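Local coordinates for protein phenazine-1-carboxylate N-methyltransferase (Pseudomonas aeruginosa, PDB 2IP2) that methylates phenazine-1-carboxylate with S-adenosyl-L-methionine to give 5-methylphenazine-1-carboxylate, a step in the making of the virulence pigment pyocyanin, and works as a homodimer, at residues N11-Q14 with V15-E19; G52-A55 with E56-H59; R89-E92 with G93-R96; P122-E125 with L126-E130; V285-D288 with V289-F292. All coordinates share one frame; numbering follows the deposited sequence.

How the contacts relate
Five local contacts follow one another along the chain, each within one helix, cap or turn. Contact 1 lies on helix 6-30 and contact 2 at the start of helix 55-67. Both belong to the N-terminal dimerisation domain and touch the second subunit, with centres about 26 Å apart. Contact 3 is the loop from R89 to R96 that leads into helix 96-102. Contacts 4 and 5 lie in the methyltransferase domain, on helices 123-128 and 282-295. Their centres are about 16 Å apart, and P122 CB packs on F292 O. Contacts 2 and 5 are farthest apart, at about 36 Å between centres, yet both meet the partner subunit. The dimer interface therefore draws on both domains.

Contact 1. Residues N11-Q14 with V15-E19; sequences NLIQ and VVTGE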
loop_
_atom_site.group_PDB
_atom_site.type_symbol
_atom_site.label_atom_id
_atom_site.label_comp_id
_atom_site.label_asym_id
_atom_site.label_seq_id
_atom_site.Cartn_x
_atom_site.Cartn_y
_atom_site.Cartn_z
ATOM N N ASN A 11 4.194 12.125 -4.765
ATOM C CA ASN A 11 2.976 11.342 -4.951
ATOM C C ASN A 11 3.318 9.909 -5.351
ATOM O O ASN A 11 2.759 8.937 -4.808
ATOM C CB ASN A 11 2.068 12.007 -5.997
ATOM C CG ASN A 11 0.786 11.209 -6.229
ATOM O OD1 ASN A 11 0.003 10.992 -5.308
ATOM N ND2 ASN A 11 0.610 10.723 -7.444
ATOM N N LEU A 12 4.249 9.761 -6.280
ATOM C CA LEU A 12 4.569 8.422 -6.742
ATOM C C LEU A 12 5.128 7.630 -5.584
ATOM O O LEU A 12 4.777 6.482 -5.392
ATOM C CB LEU A 12 5.645 8.490 -7.798
ATOM C CG LEU A 12 5.800 7.415 -8.849
ATOM C CD1 LEU A 12 7.203 7.135 -9.197
ATOM C CD2 LEU A 12 4.930 6.201 -8.752
ATOM N N ILE A 13 6.066 8.220 -4.840
ATOM C CA ILE A 13 6.670 7.477 -3.715
ATOM C C ILE A 13 5.575 7.066 -2.676
ATOM O O ILE A 13 5.590 5.960 -2.086
ATOM C CB ILE A 13 7.760 8.355 -2.991
ATOM C CG1 ILE A 13 9.027 8.506 -3.812
ATOM C CG2 ILE A 13 8.138 7.749 -1.637
ATOM C CD1 ILE A 13 9.425 7.342 -4.669
ATOM N N GLN A 14 4.652 7.978 -2.401
ATOM C CA GLN A 14 3.497 7.611 -1.542
ATOM C C GLN A 14 2.797 6.326 -2.028
ATOM O O GLN A 14 2.537 5.409 -1.254
ATOM C CB GLN A 14 2.486 8.759 -1.424
ATOM C CG GLN A 14 1.493 8.548 -0.262
ATOM C CD GLN A 14 0.392 7.508 -0.523
ATOM O OE1 GLN A 14 -0.105 7.377 -1.632
ATOM N NE2 GLN A 14 0.011 6.788 0.504
ATOM N N VAL A 15 2.601 6.210 -3.338
ATOM C CA VAL A 15 1.848 5.050 -3.825
ATOM C C VAL A 15 2.717 3.812 -3.769
ATOM O O VAL A 15 2.267 2.746 -3.338
ATOM C CB VAL A 15 1.367 5.256 -5.282
ATOM C CG1 VAL A 15 0.635 3.977 -5.757
ATOM C CG2 VAL A 15 0.352 6.371 -5.306
ATOM N N VAL A 16 3.951 3.968 -4.212
ATOM C CA VAL A 16 4.879 2.837 -4.274
ATOM C C VAL A 16 5.102 2.253 -2.864
ATOM O O VAL A 16 5.100 1.043 -2.693
ATOM C CB VAL A 16 6.208 3.273 -4.886
ATOM C CG1 VAL A 16 7.326 2.176 -4.743
ATOM C CG2 VAL A 16 6.023 3.557 -6.342
ATOM N N THR A 17 5.197 3.119 -1.862
ATOM C CA THR A 17 5.564 2.655 -0.496
ATOM C C THR A 17 4.336 2.344 0.356
ATOM O O THR A 17 4.438 1.833 1.536
ATOM C CB THR A 17 6.437 3.662 0.264
ATOM O OG1 THR A 17 5.711 4.898 0.409
ATOM C CG2 THR A 17 7.813 3.959 -0.458
ATOM N N GLY A 18 3.156 2.616 -0.207
ATOM C CA GLY A 18 1.916 2.347 0.478
ATOM C C GLY A 18 1.869 0.885 0.928
ATOM O O GLY A 18 1.335 0.594 2.006
ATOM N N GLU A 19 2.418 -0.006 0.113
ATOM C CA GLU A 19 2.393 -1.451 0.466
ATOM C C GLU A 19 3.039 -1.648 1.884
ATOM O O GLU A 19 2.609 -2.460 2.679
ATOM C CB GLU A 19 3.226 -2.213 -0.544
ATOM C CG GLU A 19 3.452 -3.704 -0.084
ATOM C CD GLU A 19 4.332 -4.368 -1.118
ATOM O OE1 GLU A 19 3.809 -4.516 -2.205
ATOM O OE2 GLU A 19 5.532 -4.599 -0.858
HETATM O O HOH W 1 3.086 5.457 1.444
#
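T17 holds the carbonyl of I13 twice. Its N-H donates to I13 O at 2.9 Å, and its hydroxyl OG1 donates to the same oxygen at 2.7 Å. The two donors reach I13 O from opposite faces of the carbonyl plane. The hydroxyl can do this because chi1 of 61° sets OG1 between the backbone N and the carbonyl carbon, turned back toward the preceding turn. A water then donates to both T17 OG1 and Q14 O, at 2.9 Å from OG1. OG1 is thus donor to a carbonyl and acceptor from the water, which suits a hydroxyl in a buried place.

The other main backbone bonds are alpha-helical. V16 N donates to L12 O at 2.9 Å and is nearly straight, at 170°. V15 N donates to N11 O at 3.1 Å. It also makes a weak bond to L12 O, three residues back.

Packing is lighter. The CD2 branch of L12 meets CG2 of V16 at 3.7 Å. The methyls I13 CG2 and T17 CG2 are 4.0 Å apart.

The segment is one part of helix 6-30, in the dimerisation domain. The second subunit covers much of it. There N11 ND2 bonds to T84, and V15 O and V16 O bond to S22, all of that subunit. F95 of the second subunit packs on L12 and I13, and its L286, on helix 282-295, packs on T17.

Contact 2. Residues G52-A55 with E56-H59; sequences GSDA and ERIH
D54 caps helix 55-67 through its side chain, and its carbonyl starts the helical bonding. The side-chain oxygen OD1 accepts from R57 N at 3.2 Å, and the N-H comes nearly along the C-O axis. The backbone oxygen D54 O accepts from I58 N at 3.1 Å in an almost linear bond, 176°. It also takes a weak bond from R57 N. Next along, H59 N donates to A55 O at 2.8 Å.

The charged contact is between D54 and R57. D54 OD1 is 3.6 Å from R57 NH1, a salt bridge. OD1 stands off the plane of the guanidinium, so the attraction is electrostatic and not a directed bond. The two flat groups are close to parallel, 18° apart. CB of D54 sits over one face of the guanidinium, toward its rim, 3.5 Å from R57 NH2. The bend in the arginine chain at chi3, -71°, folds the guanidinium back over the aspartate. Two of its nitrogens bond elsewhere: NE to L117 O and NH2 to L118 O of the second subunit. S53 OG also bonds to that L117 O.

A water bridges two acids, donating to D54 OD1 and to E56 OE2, the latter at 2.7 Å. It probably eases the nearness of two like charges.

Apolar packing is slight, with I58 CD1 lying 3.9 Å from S53 CB.

The arrangement is a classic aspartate N-cap, with the side chain bonded to the third residue beyond it, between two helices of the winged-helix-like dimerisation domain.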
loop_
_atom_site.group_PDB
_atom_site.type_symbol
_atom_site.label_atom_id
_atom_site.label_comp_id
_atom_site.label_asym_id
_atom_site.label_seq_id
_atom_site.Cartn_x
_atom_site.Cartn_y
_atom_site.Cartn_z
ATOM N N GLY A 52 7.278 -11.034 22.191
ATOM C CA GLY A 52 8.595 -11.655 21.886
ATOM C C GLY A 52 9.400 -10.818 20.882
ATOM O O GLY A 52 9.969 -11.334 19.935
ATOM N N SER A 53 9.444 -9.523 21.126
ATOM C CA SER A 53 10.185 -8.597 20.311
ATOM C C SER A 53 11.106 -7.826 21.235
ATOM O O SER A 53 11.405 -8.271 22.322
ATOM C CB SER A 53 9.206 -7.652 19.585
ATOM O OG SER A 53 9.892 -6.820 18.670
ATOM N N ASP A 54 11.610 -6.701 20.777
ATOM C CA ASP A 54 12.532 -5.918 21.561
ATOM C C ASP A 54 11.978 -4.500 21.587
ATOM O O ASP A 54 11.233 -4.111 20.694
ATOM C CB ASP A 54 13.922 -6.127 20.940
ATOM C CG ASP A 54 14.703 -4.905 20.809
ATOM O OD1 ASP A 54 14.405 -4.100 19.919
ATOM O OD2 ASP A 54 15.650 -4.763 21.591
ATOM N N ALA A 55 12.272 -3.749 22.639
ATOM C CA ALA A 55 11.643 -2.461 22.855
ATOM C C ALA A 55 11.906 -1.486 21.683
ATOM O O ALA A 55 11.001 -0.760 21.282
ATOM C CB ALA A 55 12.115 -1.848 24.199
ATOM N N GLU A 56 13.117 -1.535 21.127
ATOM C CA GLU A 56 13.504 -0.632 20.034
ATOM C C GLU A 56 12.658 -0.873 18.782
ATOM O O GLU A 56 12.194 0.088 18.158
ATOM C CB GLU A 56 14.984 -0.757 19.727
ATOM C CG GLU A 56 15.441 0.453 18.905
ATOM C CD GLU A 56 16.673 0.176 18.012
ATOM O OE1 GLU A 56 16.948 0.999 17.102
ATOM O OE2 GLU A 56 17.334 -0.873 18.202
ATOM N N ARG A 57 12.406 -2.140 18.459
ATOM C CA ARG A 57 11.607 -2.448 17.256
ATOM C C ARG A 57 10.176 -2.094 17.471
ATOM O O ARG A 57 9.528 -1.562 16.581
ATOM C CB ARG A 57 11.757 -3.920 16.834
ATOM C CG ARG A 57 13.201 -4.187 16.430
ATOM C CD ARG A 57 13.350 -5.586 15.758
ATOM N NE ARG A 57 13.211 -6.750 16.644
ATOM C CZ ARG A 57 14.160 -7.190 17.474
ATOM N NH1 ARG A 57 15.339 -6.578 17.510
ATOM N NH2 ARG A 57 13.946 -8.270 18.225
ATOM N N ILE A 58 9.650 -2.389 18.666
ATOM C CA ILE A 58 8.302 -1.945 18.965
ATOM C C ILE A 58 8.160 -0.449 18.886
ATOM O O ILE A 58 7.166 0.073 18.323
ATOM C CB ILE A 58 7.737 -2.487 20.335
ATOM C CG1 ILE A 58 7.682 -4.020 20.273
ATOM C CG2 ILE A 58 6.337 -1.814 20.659
ATOM C CD1 ILE A 58 6.657 -4.693 19.283
ATOM N N HIS A 59 9.146 0.238 19.418
ATOM C CA HIS A 59 9.158 1.681 19.372
ATOM C C HIS A 59 9.037 2.192 17.946
ATOM O O HIS A 59 8.251 3.153 17.661
ATOM C CB HIS A 59 10.428 2.271 19.998
ATOM C CG HIS A 59 10.407 3.774 20.028
ATOM N ND1 HIS A 59 9.601 4.481 20.899
ATOM C CD2 HIS A 59 11.039 4.699 19.264
ATOM C CE1 HIS A 59 9.757 5.781 20.684
ATOM N NE2 HIS A 59 10.618 5.940 19.693
HETATM O O HOH W 2 16.958 -3.480 18.874
#

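Contact 3. Residues R89-E92 with G93-R96; sequences RDVE and GSFR
S94 turns its hydroxyl back into the loop toward R89 and V91. Its chi1 of 63° places OG between the backbone N and the carbonyl carbon. There OG lies near two carbonyl oxygens, 2.8 Å from R89 O and 3.1 Å from V91 O. The same OG accepts from R96 N at 3.3 Å, a capping bond at the start of the next helix. The S94 side chain thus links the 89-92 arm with the entry to helix 96-102.

S94 N donates to V91 O at 3.1 Å and closes a type I beta turn from V91 to S94. V91 CG2 adds a methyl contact with S94 CB at 3.9 Å.

R96 reaches along the opposite arm. Its chain is extended from CG to NE, which lays CD against D90, 3.7 Å from D90 CB. The charges stay apart: D90 OD1 is 4.1 Å from R96 NE, too far for a salt bridge. The carboxylate and guanidinium planes are 39° apart.

The loop joins helix 83-86 to helix 96-102. R89 packs on helix 33-38, and D90 N bonds to D35 there. F95 leaves the 89-92 segment and packs on L87 and A152 of its own chain and on I13 of the second subunit.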
loop_
_atom_site.group_PDB
_atom_site.type_symbol
_atom_site.label_atom_id
_atom_site.label_comp_id
_atom_site.label_asym_id
_atom_site.label_seq_id
_atom_site.Cartn_x
_atom_site.Cartn_y
_atom_site.Cartn_z
ATOM N N ARG A 89 -9.125 -4.581 16.824
ATOM C CA ARG A 89 -9.258 -5.418 18.025
ATOM C C ARG A 89 -10.048 -6.691 17.776
ATOM O O ARG A 89 -10.892 -6.776 16.871
ATOM C CB ARG A 89 -9.939 -4.629 19.170
ATOM C CG ARG A 89 -9.073 -3.537 19.833
ATOM C CD ARG A 89 -9.995 -2.513 20.606
ATOM N NE ARG A 89 -10.510 -3.096 21.811
ATOM C CZ ARG A 89 -11.714 -2.900 22.313
ATOM N NH1 ARG A 89 -12.606 -2.093 21.725
ATOM N NH2 ARG A 89 -12.011 -3.530 23.434
ATOM N N ASP A 90 -9.805 -7.672 18.613
ATOM C CA ASP A 90 -10.457 -8.950 18.486
ATOM C C ASP A 90 -11.861 -8.863 19.125
ATOM O O ASP A 90 -12.076 -9.382 20.195
ATOM C CB ASP A 90 -9.574 -10.003 19.159
ATOM C CG ASP A 90 -10.071 -11.417 18.934
ATOM O OD1 ASP A 90 -10.978 -11.620 18.089
ATOM O OD2 ASP A 90 -9.559 -12.313 19.641
ATOM N N VAL A 91 -12.778 -8.167 18.441
ATOM C CA VAL A 91 -14.141 -7.927 18.906
ATOM C C VAL A 91 -15.110 -8.202 17.730
ATOM O O VAL A 91 -14.766 -8.030 16.553
ATOM C CB VAL A 91 -14.308 -6.479 19.501
ATOM C CG1 VAL A 91 -13.559 -6.364 20.851
ATOM C CG2 VAL A 91 -13.811 -5.424 18.512
ATOM N N GLU A 92 -16.318 -8.634 18.069
ATOM C CA GLU A 92 -17.311 -9.129 17.095
ATOM C C GLU A 92 -17.307 -8.511 15.696
ATOM O O GLU A 92 -17.151 -9.241 14.688
ATOM C CB GLU A 92 -18.728 -9.124 17.688
ATOM C CG GLU A 92 -19.208 -10.519 18.062
ATOM C CD GLU A 92 -19.750 -11.309 16.871
ATOM O OE1 GLU A 92 -20.826 -11.930 17.026
ATOM O OE2 GLU A 92 -19.108 -11.323 15.796
ATOM N N GLY A 93 -17.480 -7.196 15.605
ATOM C CA GLY A 93 -17.613 -6.580 14.287
ATOM C C GLY A 93 -16.420 -5.766 13.808
ATOM O O GLY A 93 -16.598 -4.721 13.184
ATOM N N SER A 94 -15.197 -6.221 14.117
ATOM C CA SER A 94 -14.015 -5.422 13.754
ATOM C C SER A 94 -13.542 -5.813 12.352
ATOM O O SER A 94 -14.058 -6.756 11.738
ATOM C CB SER A 94 -12.894 -5.686 14.745
ATOM O OG SER A 94 -12.523 -7.053 14.646
ATOM N N PHE A 95 -12.514 -5.108 11.878
ATOM C CA PHE A 95 -11.830 -5.454 10.609
ATOM C C PHE A 95 -10.690 -6.458 10.799
ATOM O O PHE A 95 -9.980 -6.822 9.831
ATOM C CB PHE A 95 -11.315 -4.179 9.976
ATOM C CG PHE A 95 -12.396 -3.334 9.364
ATOM C CD1 PHE A 95 -13.717 -3.478 9.750
ATOM C CD2 PHE A 95 -12.097 -2.402 8.374
ATOM C CE1 PHE A 95 -14.724 -2.689 9.182
ATOM C CE2 PHE A 95 -13.116 -1.609 7.777
ATOM C CZ PHE A 95 -14.420 -1.752 8.191
ATOM N N ARG A 96 -10.555 -6.937 12.046
ATOM C CA ARG A 96 -9.380 -7.752 12.409
ATOM C C ARG A 96 -9.208 -8.954 11.488
ATOM O O ARG A 96 -8.149 -9.142 10.909
ATOM C CB ARG A 96 -9.429 -8.217 13.881
ATOM C CG ARG A 96 -8.389 -9.262 14.189
ATOM C CD ARG A 96 -8.323 -9.731 15.702
ATOM N NE ARG A 96 -7.727 -11.074 15.733
ATOM C CZ ARG A 96 -6.432 -11.337 15.874
ATOM N NH1 ARG A 96 -5.557 -10.361 16.059
ATOM N NH2 ARG A 96 -6.025 -12.594 15.862
#

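Contact 4. Residues P122-E125 with L126-E130; sequences PGFE and LAFGE
F124 and F128 stack one turn apart on the short helix 123-128, in the methyltransferase domain. This is an offset (parallel-displaced) stack. The centroids are 4.3 Å apart and the planes are 18° from parallel. CD2 of F128 sits over the centre of the F124 ring, 3.4 Å from F124 CZ. The two rings start from different torsions. CG of F124 is anti to its backbone N (chi1 -174°), whereas CG of F128 is anti to its carbonyl carbon (chi1 -75°). This brings the rings together from successive turns.

Other aromatics surround this tight side: F132 and Y135 meet F124 edge-to-face, and Y135 also meets F128. Helix 105-109 packs on both phenylalanines.

The backbone of the helix is regular at its start. P122, at the N-cap position, accepts from L126 N at 3.0 Å through its carbonyl O, and A127 N donates to G123 O at 2.8 Å. F128 N and G129 N follow, bonding to F124 O and E125 O.

The looser side holds G129 and the side chain of E130. G129 is exposed and has a positive phi. After it the chain is extended at E130, whose carboxylate makes a salt bridge with R138. The E130 carbonyl, in contrast, comes back against the packed side: E130 O lies near the plane of the F124 ring at its edge, and it takes a CA-H contact from E125 CA at 3.4 Å.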
loop_
_atom_site.group_PDB
_atom_site.type_symbol
_atom_site.label_atom_id
_atom_site.label_comp_id
_atom_site.label_asym_id
_atom_site.label_seq_id
_atom_site.Cartn_x
_atom_site.Cartn_y
_atom_site.Cartn_z
ATOM N N PRO A 122 -6.529 -15.401 -12.480
ATOM C CA PRO A 122 -6.507 -14.571 -11.254
ATOM C C PRO A 122 -5.202 -14.826 -10.489
ATOM O O PRO A 122 -4.705 -15.938 -10.489
ATOM C CB PRO A 122 -7.718 -15.081 -10.482
ATOM C CG PRO A 122 -8.661 -15.468 -11.650
ATOM C CD PRO A 122 -7.748 -16.217 -12.562
ATOM N N GLY A 123 -4.609 -13.779 -9.916
ATOM C CA GLY A 123 -3.405 -13.959 -9.088
ATOM C C GLY A 123 -3.587 -14.980 -7.981
ATOM O O GLY A 123 -2.654 -15.741 -7.684
ATOM N N PHE A 124 -4.794 -15.068 -7.436
ATOM C CA PHE A 124 -5.027 -16.092 -6.392
ATOM C C PHE A 124 -4.711 -17.501 -6.991
ATOM O O PHE A 124 -3.987 -18.299 -6.404
ATOM C CB PHE A 124 -6.436 -16.088 -5.814
ATOM C CG PHE A 124 -6.575 -17.060 -4.659
ATOM C CD1 PHE A 124 -6.798 -18.459 -4.902
ATOM C CD2 PHE A 124 -6.366 -16.624 -3.354
ATOM C CE1 PHE A 124 -6.872 -19.388 -3.841
ATOM C CE2 PHE A 124 -6.462 -17.527 -2.261
ATOM C CZ PHE A 124 -6.682 -18.938 -2.516
ATOM N N GLU A 125 -5.264 -17.768 -8.158
ATOM C CA GLU A 125 -5.049 -19.067 -8.828
ATOM C C GLU A 125 -3.568 -19.270 -9.190
ATOM O O GLU A 125 -2.995 -20.394 -9.018
ATOM C CB GLU A 125 -5.918 -19.134 -10.071
ATOM C CG GLU A 125 -5.752 -20.548 -10.766
ATOM C CD GLU A 125 -6.848 -20.870 -11.737
ATOM O OE1 GLU A 125 -7.841 -20.129 -11.807
ATOM O OE2 GLU A 125 -6.704 -21.906 -12.402
ATOM N N LEU A 126 -2.911 -18.207 -9.707
ATOM C CA LEU A 126 -1.468 -18.325 -9.943
ATOM C C LEU A 126 -0.685 -18.684 -8.684
ATOM O O LEU A 126 0.196 -19.554 -8.725
ATOM C CB LEU A 126 -0.897 -17.087 -10.627
ATOM C CG LEU A 126 -1.436 -16.843 -12.056
ATOM C CD1 LEU A 126 -0.925 -15.445 -12.479
ATOM C CD2 LEU A 126 -0.953 -17.912 -13.077
ATOM N N ALA A 127 -0.997 -17.998 -7.579
ATOM C CA ALA A 127 -0.301 -18.155 -6.296
ATOM C C ALA A 127 -0.531 -19.532 -5.645
ATOM O O ALA A 127 0.372 -20.083 -5.019
ATOM C CB ALA A 127 -0.769 -17.091 -5.301
ATOM N N PHE A 128 -1.753 -20.040 -5.737
ATOM C CA PHE A 128 -2.116 -21.234 -4.906
ATOM C C PHE A 128 -2.234 -22.487 -5.792
ATOM O O PHE A 128 -2.316 -23.633 -5.287
ATOM C CB PHE A 128 -3.394 -20.952 -4.089
ATOM C CG PHE A 128 -3.146 -20.046 -2.907
ATOM C CD1 PHE A 128 -2.749 -20.569 -1.675
ATOM C CD2 PHE A 128 -3.320 -18.664 -3.019
ATOM C CE1 PHE A 128 -2.476 -19.730 -0.583
ATOM C CE2 PHE A 128 -3.043 -17.817 -1.974
ATOM C CZ PHE A 128 -2.631 -18.330 -0.720
ATOM N N GLY A 129 -2.271 -22.273 -7.103
ATOM C CA GLY A 129 -2.388 -23.399 -8.042
ATOM C C GLY A 129 -3.798 -23.976 -8.028
ATOM O O GLY A 129 -4.000 -25.165 -8.354
ATOM N N GLU A 130 -4.761 -23.147 -7.656
ATOM C CA GLU A 130 -6.135 -23.575 -7.392
ATOM C C GLU A 130 -7.076 -22.367 -7.388
ATOM O O GLU A 130 -6.711 -21.298 -6.843
ATOM C CB GLU A 130 -6.177 -24.237 -6.001
ATOM C CG GLU A 130 -7.470 -24.902 -5.693
ATOM C CD GLU A 130 -7.515 -25.525 -4.278
ATOM O OE1 GLU A 130 -6.638 -25.268 -3.456
ATOM O OE2 GLU A 130 -8.456 -26.273 -3.987
#

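Contact 5. Residues V285-D288 with V289-F292; sequences VLWD and VHLF
W287 and H290 leave helix 282-295 in the same direction, next to each other. CD2 of H290 is near the plane of the indole, at its edge, 3.9 Å from W287 CE3. The rings are oblique, with planes 66° apart. The contact is through carbons, and ND1 of the imidazole has its partner elsewhere: it is hydrogen-bonded to NE1 of W110.

The backbone is satisfied in the regular helical way. V289 N donates to V285 O at 3.1 Å, H290 N to L286 O at 3.0 Å, and L291 N to W287 O at 2.9 Å. The next bond is weak: F292 N is 3.3 Å from D288 O.

D288 is buried, and both of its carboxylate oxygens are used. OD1 accepts from H299 N. OD2 forms salt bridges with R60 and R63 of the second subunit. With CG anti to the backbone N (chi1 177°), the carboxylate is carried off the helix toward these partners. Two arginines on one oxygen would probably favour the charged form.

The helix lies at the meeting of two subunits. W20 of the second subunit stacks on H290, and its L64 packs on L286. On the same chain, F292 packs on helix 113-119, and the L291 side chain is about 8 Å from that of R241, a predicted S-adenosyl-L-methionine-binding residue just after strand 236-240.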
loop_
_atom_site.group_PDB
_atom_site.type_symbol
_atom_site.label_atom_id
_atom_site.label_comp_id
_atom_site.label_asym_id
_atom_site.label_seq_id
_atom_site.Cartn_x
_atom_site.Cartn_y
_atom_site.Cartn_z
ATOM N N VAL A 285 -12.992 1.286 -7.984
ATOM C CA VAL A 285 -12.253 0.702 -9.066
ATOM C C VAL A 285 -11.101 -0.186 -8.533
ATOM O O VAL A 285 -10.807 -1.222 -9.113
ATOM C CB VAL A 285 -11.899 1.714 -10.207
ATOM C CG1 VAL A 285 -13.208 2.134 -10.903
ATOM C CG2 VAL A 285 -11.167 2.984 -9.734
ATOM N N LEU A 286 -10.518 0.202 -7.414
ATOM C CA LEU A 286 -9.547 -0.670 -6.745
ATOM C C LEU A 286 -10.231 -2.005 -6.341
ATOM O O LEU A 286 -9.671 -3.121 -6.552
ATOM C CB LEU A 286 -9.001 0.023 -5.511
ATOM C CG LEU A 286 -7.903 -0.750 -4.722
ATOM C CD1 LEU A 286 -6.780 -1.050 -5.670
ATOM C CD2 LEU A 286 -7.382 0.136 -3.631
ATOM N N TRP A 287 -11.413 -1.912 -5.728
ATOM C CA TRP A 287 -12.203 -3.154 -5.470
ATOM C C TRP A 287 -12.440 -3.987 -6.743
ATOM O O TRP A 287 -12.401 -5.244 -6.726
ATOM C CB TRP A 287 -13.538 -2.830 -4.821
ATOM C CG TRP A 287 -13.457 -2.470 -3.354
ATOM C CD1 TRP A 287 -13.786 -1.261 -2.776
ATOM C CD2 TRP A 287 -12.976 -3.309 -2.287
ATOM N NE1 TRP A 287 -13.554 -1.318 -1.416
ATOM C CE2 TRP A 287 -13.075 -2.564 -1.090
ATOM C CE3 TRP A 287 -12.507 -4.623 -2.233
ATOM C CZ2 TRP A 287 -12.713 -3.099 0.173
ATOM C CZ3 TRP A 287 -12.182 -5.174 -0.967
ATOM C CH2 TRP A 287 -12.294 -4.415 0.198
ATOM N N ASP A 288 -12.684 -3.307 -7.863
ATOM C CA ASP A 288 -12.932 -4.040 -9.109
ATOM C C ASP A 288 -11.729 -4.861 -9.577
ATOM O O ASP A 288 -11.889 -6.023 -9.975
ATOM C CB ASP A 288 -13.329 -3.060 -10.186
ATOM C CG ASP A 288 -13.531 -3.748 -11.556
ATOM O OD1 ASP A 288 -14.504 -4.513 -11.657
ATOM O OD2 ASP A 288 -12.732 -3.478 -12.508
ATOM N N VAL A 289 -10.527 -4.269 -9.474
ATOM C CA VAL A 289 -9.327 -4.987 -9.917
ATOM C C VAL A 289 -9.041 -6.118 -8.944
ATOM O O VAL A 289 -8.676 -7.235 -9.339
ATOM C CB VAL A 289 -8.109 -4.067 -10.170
ATOM C CG1 VAL A 289 -6.899 -4.914 -10.602
ATOM C CG2 VAL A 289 -8.400 -3.060 -11.354
ATOM N N HIS A 290 -9.289 -5.840 -7.668
ATOM C CA HIS A 290 -9.123 -6.877 -6.658
ATOM C C HIS A 290 -10.047 -8.081 -6.918
ATOM O O HIS A 290 -9.633 -9.259 -6.759
ATOM C CB HIS A 290 -9.434 -6.305 -5.281
ATOM C CG HIS A 290 -9.438 -7.351 -4.201
ATOM N ND1 HIS A 290 -8.315 -8.110 -3.900
ATOM C CD2 HIS A 290 -10.422 -7.774 -3.365
ATOM C CE1 HIS A 290 -8.603 -8.924 -2.892
ATOM N NE2 HIS A 290 -9.874 -8.749 -2.555
ATOM N N LEU A 291 -11.291 -7.811 -7.334
ATOM C CA LEU A 291 -12.241 -8.902 -7.643
ATOM C C LEU A 291 -11.721 -9.828 -8.751
ATOM O O LEU A 291 -11.855 -11.062 -8.661
ATOM C CB LEU A 291 -13.639 -8.327 -7.972
ATOM C CG LEU A 291 -14.808 -9.313 -8.093
ATOM C CD1 LEU A 291 -14.792 -10.317 -6.939
ATOM C CD2 LEU A 291 -16.113 -8.559 -8.047
ATOM N N PHE A 292 -11.104 -9.239 -9.785
ATOM C CA PHE A 292 -10.410 -10.001 -10.771
ATOM C C PHE A 292 -9.251 -10.800 -10.133
ATOM O O PHE A 292 -9.103 -12.013 -10.366
ATOM C CB PHE A 292 -9.842 -9.117 -11.923
ATOM C CG PHE A 292 -8.839 -9.874 -12.747
ATOM C CD1 PHE A 292 -9.280 -10.861 -13.653
ATOM C CD2 PHE A 292 -7.439 -9.709 -12.513
ATOM C CE1 PHE A 292 -8.336 -11.650 -14.341
ATOM C CE2 PHE A 292 -6.498 -10.455 -13.197
ATOM C CZ PHE A 292 -6.943 -11.450 -14.126
#